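Local coordinates for protein kinase (Staphylococcus aureus subsp. aureus Mu50, PDB 3PY9) that probably senses muropeptides of the bacterial cell wall through the extracellular PASTA domains of a membrane-bound serine/threonine kinase, at residues A[156-161]-A[166-171]; A[152-157]-A[201-206]. All coordinates share one frame; numbering follows the deposited sequence.

How the interactions relate
Both interactions belong to one PASTA domain and draw on the same helix, 154-162, with centres about 9 Å apart and Lys156 and Ala157 shared. Interaction 1 ties the C-terminal part of the helix to 166-171, reached after a short turn; interaction 2 brings its N-terminal end onto 201-206, which follows after two further strands. The strands concerned, 167-173 and 198-204, run parallel as neighbours in a three-stranded mixed sheet in which 198-204 is central. Side chains of the two contacts meet as well, Leu161 on Phe201 and Ser170 on Phe154, and together they form a continuous helix-on-sheet core for this domain of the elongated extracellular region.

Interaction 1: residues A[156-161]-A[166-171]; sequences KAKKAL and FKVESK
The ring of Phe166 turns its CD2-CE2 side to Leu161: CD2 of Leu161 lies 3.8 Å from CD2 of Phe166, while Leu161 O approaches the same ring atom obliquely from the other side of the ring plane. The contact belongs to a PASTA domain and joins the last turns of helix 154-162 to the strand that follows it, 167-173, across a tight connection. At this connection Phe166 N donates to Leu161 O at 3.0 Å. The bond is somewhat bent (N-H...O 148°), and it ties the residue just before the strand to the helix. The same backbone course leaves Phe166 CB only 3.5 Å from Leu161 O. With CG beside its own backbone N (chi1 -65°), Phe166 directs its ring toward Leu161, set at a slant to the leucine side chain. Outside the two segments, Val144 and Val146 also touch this ring, and Val146 and Phe149 touch Leu161, so the pair lies within the domain core. One turn of the helix earlier and two residues along the strand, Lys158 packs with its aliphatic part and sends NZ to a salt bridge with Glu162. Val168 points toward the helix and divides its two methyls between Lys158 and Leu161. CG2 rests 4.1 Å from Leu161 CB, and CG1, anti to the valine's backbone N (chi1 162°), lies 3.9 Å from Lys158 CG.

Interaction 2: residues A[152-157]-A[201-206]; sequences KSFSKA and FVVSKG
Beside Val203, which packs on Phe154, Ser204 OG is held twice: it accepts from Gly206 N at 3.3 Å, an ST turn that bends the chain at the end of strand 198-204, and it is hydrogen-bonded to Ile178 O. The contact itself is apolar. Phe154, in the first turn of the helix, extends its ring over the strand because CG is anti to the backbone N (chi1 175°). Val203 CG2 lies over one face of this ring, 3.9 Å from the centroid, as a CH-pi contact, and the valine's CG1 reaches Phe154 CB. The ring edge is then directed at the face of Phe201 in a T-shaped pair, with centroids 5.2 Å apart and planes at 64°; Phe154 CE1 approaches Phe201 CG to 3.6 Å. Further out on the Phe201 ring, CZ meets Ala157 CB at 3.8 Å, so Phe154 and Ala157, one helical turn apart, both pack on this ring. Ser153 caps the helix, its OG accepting a weak bond from Lys156 N. Val168 and Ser170 of the adjacent strand also touch Phe154. A single helix packed on a three-stranded sheet through apolar side chains, here Phe154 and Ala157, is the core of the PASTA fold.

Interaction 1: residues A[156-161]-A[166-171]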
loop_
_atom_site.group_PDB
_atom_site.type_symbol
_atom_site.label_atom_id
_atom_site.label_comp_id
_atom_site.label_asym_id
_atom_site.label_seq_id
_atom_site.Cartn_x
_atom_site.Cartn_y
_atom_site.Cartn_z
ATOM N N LYS A 156 8.446 4.053 -29.009
ATOM C CA LYS A 156 7.401 5.033 -28.758
ATOM C C LYS A 156 6.422 4.520 -27.701
ATOM O O LYS A 156 5.965 5.294 -26.857
ATOM C CB LYS A 156 6.653 5.364 -30.066
ATOM C CG LYS A 156 7.589 5.641 -31.260
ATOM C CD LYS A 156 6.956 6.510 -32.342
ATOM C CE LYS A 156 5.820 5.791 -33.093
ATOM N NZ LYS A 156 5.506 6.437 -34.421
ATOM N N ALA A 157 6.112 3.219 -27.742
ATOM C CA ALA A 157 5.226 2.615 -26.736
ATOM C C ALA A 157 5.846 2.718 -25.350
ATOM O O ALA A 157 5.231 3.271 -24.433
ATOM C CB ALA A 157 4.890 1.163 -27.073
ATOM N N LYS A 158 7.067 2.202 -25.211
ATOM C CA LYS A 158 7.782 2.223 -23.952
ATOM C C LYS A 158 7.788 3.644 -23.425
ATOM O O LYS A 158 7.335 3.883 -22.323
ATOM C CB LYS A 158 9.211 1.710 -24.119
ATOM C CG LYS A 158 9.932 1.446 -22.804
ATOM C CD LYS A 158 11.422 1.284 -23.022
ATOM C CE LYS A 158 12.000 0.118 -22.218
ATOM N NZ LYS A 158 11.804 0.171 -20.726
ATOM N N LYS A 159 8.257 4.590 -24.235
ATOM C CA LYS A 159 8.386 5.964 -23.777
ATOM C C LYS A 159 7.052 6.623 -23.387
ATOM O O LYS A 159 6.976 7.259 -22.341
ATOM C CB LYS A 159 9.168 6.814 -24.783
ATOM C CG LYS A 159 10.668 6.926 -24.457
ATOM C CD LYS A 159 11.489 7.392 -25.691
ATOM C CE LYS A 159 12.961 7.665 -25.341
ATOM N NZ LYS A 159 13.121 8.925 -24.555
ATOM N N ALA A 160 6.013 6.457 -24.206
ATOM C CA ALA A 160 4.703 7.046 -23.904
ATOM C C ALA A 160 4.119 6.494 -22.614
ATOM O O ALA A 160 3.526 7.239 -21.836
ATOM C CB ALA A 160 3.732 6.839 -25.044
ATOM N N LEU A 161 4.303 5.196 -22.377
ATOM C CA LEU A 161 3.702 4.550 -21.202
ATOM C C LEU A 161 4.538 4.772 -19.947
ATOM O O LEU A 161 3.984 4.904 -18.848
ATOM C CB LEU A 161 3.393 3.064 -21.445
ATOM C CG LEU A 161 2.399 2.702 -22.561
ATOM C CD1 LEU A 161 2.483 1.223 -22.873
ATOM C CD2 LEU A 161 0.967 3.055 -22.222
ATOM N N PHE A 166 3.623 3.850 -16.020
ATOM C CA PHE A 166 3.579 2.394 -16.157
ATOM C C PHE A 166 4.956 1.786 -16.118
ATOM O O PHE A 166 5.937 2.405 -16.547
ATOM C CB PHE A 166 2.843 1.951 -17.441
ATOM C CG PHE A 166 1.369 2.320 -17.460
ATOM C CD1 PHE A 166 0.491 1.774 -16.537
ATOM C CD2 PHE A 166 0.878 3.224 -18.392
ATOM C CE1 PHE A 166 -0.857 2.143 -16.518
ATOM C CE2 PHE A 166 -0.473 3.588 -18.410
ATOM C CZ PHE A 166 -1.339 3.038 -17.473
ATOM N N LYS A 167 5.006 0.571 -15.587
ATOM C CA LYS A 167 6.144 -0.318 -15.748
ATOM C C LYS A 167 5.964 -1.118 -17.061
ATOM O O LYS A 167 4.893 -1.658 -17.322
ATOM C CB LYS A 167 6.265 -1.235 -14.525
ATOM C CG LYS A 167 6.479 -0.468 -13.202
ATOM C CD LYS A 167 5.775 -1.143 -12.013
ATOM C CE LYS A 167 5.826 -0.289 -10.729
ATOM N NZ LYS A 167 4.911 0.905 -10.712
ATOM N N VAL A 168 7.003 -1.154 -17.892
ATOM C CA VAL A 168 6.931 -1.769 -19.227
ATOM C C VAL A 168 7.858 -2.971 -19.294
ATOM O O VAL A 168 9.046 -2.847 -19.000
ATOM C CB VAL A 168 7.350 -0.773 -20.332
ATOM C CG1 VAL A 168 7.701 -1.512 -21.624
ATOM C CG2 VAL A 168 6.267 0.282 -20.582
ATOM N N GLU A 169 7.320 -4.126 -19.680
ATOM C CA GLU A 169 8.136 -5.315 -19.915
ATOM C C GLU A 169 8.007 -5.794 -21.350
ATOM O O GLU A 169 6.990 -5.567 -22.005
ATOM C CB GLU A 169 7.741 -6.445 -18.976
ATOM C CG GLU A 169 8.067 -6.189 -17.523
ATOM C CD GLU A 169 7.657 -7.350 -16.630
ATOM O OE1 GLU A 169 6.939 -8.265 -17.137
ATOM O OE2 GLU A 169 8.046 -7.336 -15.430
ATOM N N SER A 170 9.044 -6.464 -21.836
ATOM C CA SER A 170 9.030 -6.994 -23.190
ATOM C C SER A 170 9.891 -8.242 -23.327
ATOM O O SER A 170 10.949 -8.346 -22.703
ATOM C CB SER A 170 9.484 -5.934 -24.194
ATOM O OG SER A 170 10.883 -5.738 -24.081
ATOM N N LYS A 171 9.395 -9.194 -24.111
ATOM C CA LYS A 171 10.206 -10.265 -24.678
ATOM C C LYS A 171 10.244 -9.978 -26.175
ATOM O O LYS A 171 9.487 -9.139 -26.670
ATOM C CB LYS A 171 9.579 -11.656 -24.468
ATOM C CG LYS A 171 9.200 -12.044 -23.047
ATOM C CD LYS A 171 8.448 -13.383 -23.044
ATOM C CE LYS A 171 7.438 -13.519 -21.873
ATOM N NZ LYS A 171 8.017 -13.814 -20.501
#

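Interaction 2: residues A[152-157]-A[201-206]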
loop_
_atom_site.group_PDB
_atom_site.type_symbol
_atom_site.label_atom_id
_atom_site.label_comp_id
_atom_site.label_asym_id
_atom_site.label_seq_id
_atom_site.Cartn_x
_atom_site.Cartn_y
_atom_site.Cartn_z
ATOM N N LYS A 152 2.575 -0.907 -33.562
ATOM C CA LYS A 152 3.296 0.365 -33.651
ATOM C C LYS A 152 4.707 0.178 -33.092
ATOM O O LYS A 152 5.084 -0.936 -32.723
ATOM C CB LYS A 152 2.524 1.500 -32.954
ATOM C CG LYS A 152 1.158 1.801 -33.577
ATOM C CD LYS A 152 1.186 3.011 -34.521
ATOM C CE LYS A 152 0.196 2.802 -35.670
ATOM N NZ LYS A 152 -0.055 3.994 -36.532
ATOM N N SER A 153 5.492 1.247 -33.044
ATOM C CA SER A 153 6.870 1.145 -32.557
ATOM C C SER A 153 6.923 0.908 -31.051
ATOM O O SER A 153 6.293 1.643 -30.270
ATOM C CB SER A 153 7.664 2.402 -32.904
ATOM O OG SER A 153 8.736 2.569 -31.993
ATOM N N PHE A 154 7.676 -0.104 -30.640
ATOM C CA PHE A 154 7.838 -0.363 -29.224
ATOM C C PHE A 154 8.525 0.799 -28.483
ATOM O O PHE A 154 8.158 1.109 -27.339
ATOM C CB PHE A 154 8.565 -1.675 -28.973
ATOM C CG PHE A 154 8.871 -1.925 -27.518
ATOM C CD1 PHE A 154 7.843 -2.096 -26.591
ATOM C CD2 PHE A 154 10.188 -1.987 -27.073
ATOM C CE1 PHE A 154 8.121 -2.334 -25.250
ATOM C CE2 PHE A 154 10.472 -2.219 -25.721
ATOM C CZ PHE A 154 9.435 -2.389 -24.807
ATOM N N SER A 155 9.499 1.439 -29.135
ATOM C CA SER A 155 10.248 2.558 -28.536
ATOM C C SER A 155 9.332 3.674 -28.096
ATOM O O SER A 155 9.443 4.179 -26.974
ATOM C CB SER A 155 11.279 3.117 -29.520
ATOM O OG SER A 155 12.420 2.296 -29.528
ATOM N N LYS A 156 8.446 4.053 -29.009
ATOM C CA LYS A 156 7.401 5.033 -28.758
ATOM C C LYS A 156 6.422 4.520 -27.701
ATOM O O LYS A 156 5.965 5.294 -26.857
ATOM C CB LYS A 156 6.653 5.364 -30.066
ATOM C CG LYS A 156 7.589 5.641 -31.260
ATOM C CD LYS A 156 6.956 6.510 -32.342
ATOM C CE LYS A 156 5.820 5.791 -33.093
ATOM N NZ LYS A 156 5.506 6.437 -34.421
ATOM N N ALA A 157 6.112 3.219 -27.742
ATOM C CA ALA A 157 5.226 2.615 -26.736
ATOM C C ALA A 157 5.846 2.718 -25.350
ATOM O O ALA A 157 5.231 3.271 -24.433
ATOM C CB ALA A 157 4.890 1.163 -27.073
ATOM N N PHE A 201 4.759 -6.544 -23.355
ATOM C CA PHE A 201 4.876 -6.401 -24.807
ATOM C C PHE A 201 5.587 -7.589 -25.429
ATOM O O PHE A 201 6.570 -8.087 -24.885
ATOM C CB PHE A 201 5.684 -5.146 -25.146
ATOM C CG PHE A 201 4.914 -3.875 -25.003
ATOM C CD1 PHE A 201 4.181 -3.380 -26.065
ATOM C CD2 PHE A 201 4.937 -3.167 -23.808
ATOM C CE1 PHE A 201 3.475 -2.193 -25.952
ATOM C CE2 PHE A 201 4.216 -1.970 -23.672
ATOM C CZ PHE A 201 3.485 -1.490 -24.731
ATOM N N VAL A 202 5.075 -8.049 -26.562
ATOM C CA VAL A 202 5.838 -8.954 -27.413
ATOM C C VAL A 202 6.232 -8.154 -28.637
ATOM O O VAL A 202 5.376 -7.576 -29.320
ATOM C CB VAL A 202 5.078 -10.252 -27.748
ATOM C CG1 VAL A 202 5.902 -11.133 -28.704
ATOM C CG2 VAL A 202 4.732 -11.009 -26.451
ATOM N N VAL A 203 7.545 -8.108 -28.869
ATOM C CA VAL A 203 8.174 -7.180 -29.804
ATOM C C VAL A 203 8.884 -7.939 -30.933
ATOM O O VAL A 203 9.450 -9.027 -30.726
ATOM C CB VAL A 203 9.156 -6.232 -29.065
ATOM C CG1 VAL A 203 9.789 -5.228 -30.020
ATOM C CG2 VAL A 203 8.430 -5.500 -27.921
ATOM N N SER A 204 8.820 -7.364 -32.128
ATOM C CA SER A 204 9.393 -7.985 -33.310
ATOM C C SER A 204 10.894 -7.716 -33.421
ATOM O O SER A 204 11.345 -6.564 -33.361
ATOM C CB SER A 204 8.658 -7.501 -34.575
ATOM O OG SER A 204 9.159 -8.134 -35.742
ATOM N N LYS A 205 11.654 -8.800 -33.578
ATOM C CA LYS A 205 13.070 -8.720 -33.938
ATOM C C LYS A 205 13.308 -9.179 -35.394
ATOM O O LYS A 205 14.362 -9.754 -35.724
ATOM C CB LYS A 205 13.928 -9.515 -32.947
ATOM C CG LYS A 205 13.507 -10.942 -32.761
ATOM C CD LYS A 205 14.599 -11.728 -32.084
ATOM C CE LYS A 205 14.074 -13.039 -31.530
ATOM N NZ LYS A 205 15.212 -13.852 -31.031
ATOM N N GLY A 206 12.323 -8.899 -36.255
ATOM C CA GLY A 206 12.366 -9.291 -37.670
ATOM C C GLY A 206 12.208 -10.781 -37.968
ATOM O O GLY A 206 11.821 -11.572 -37.103
#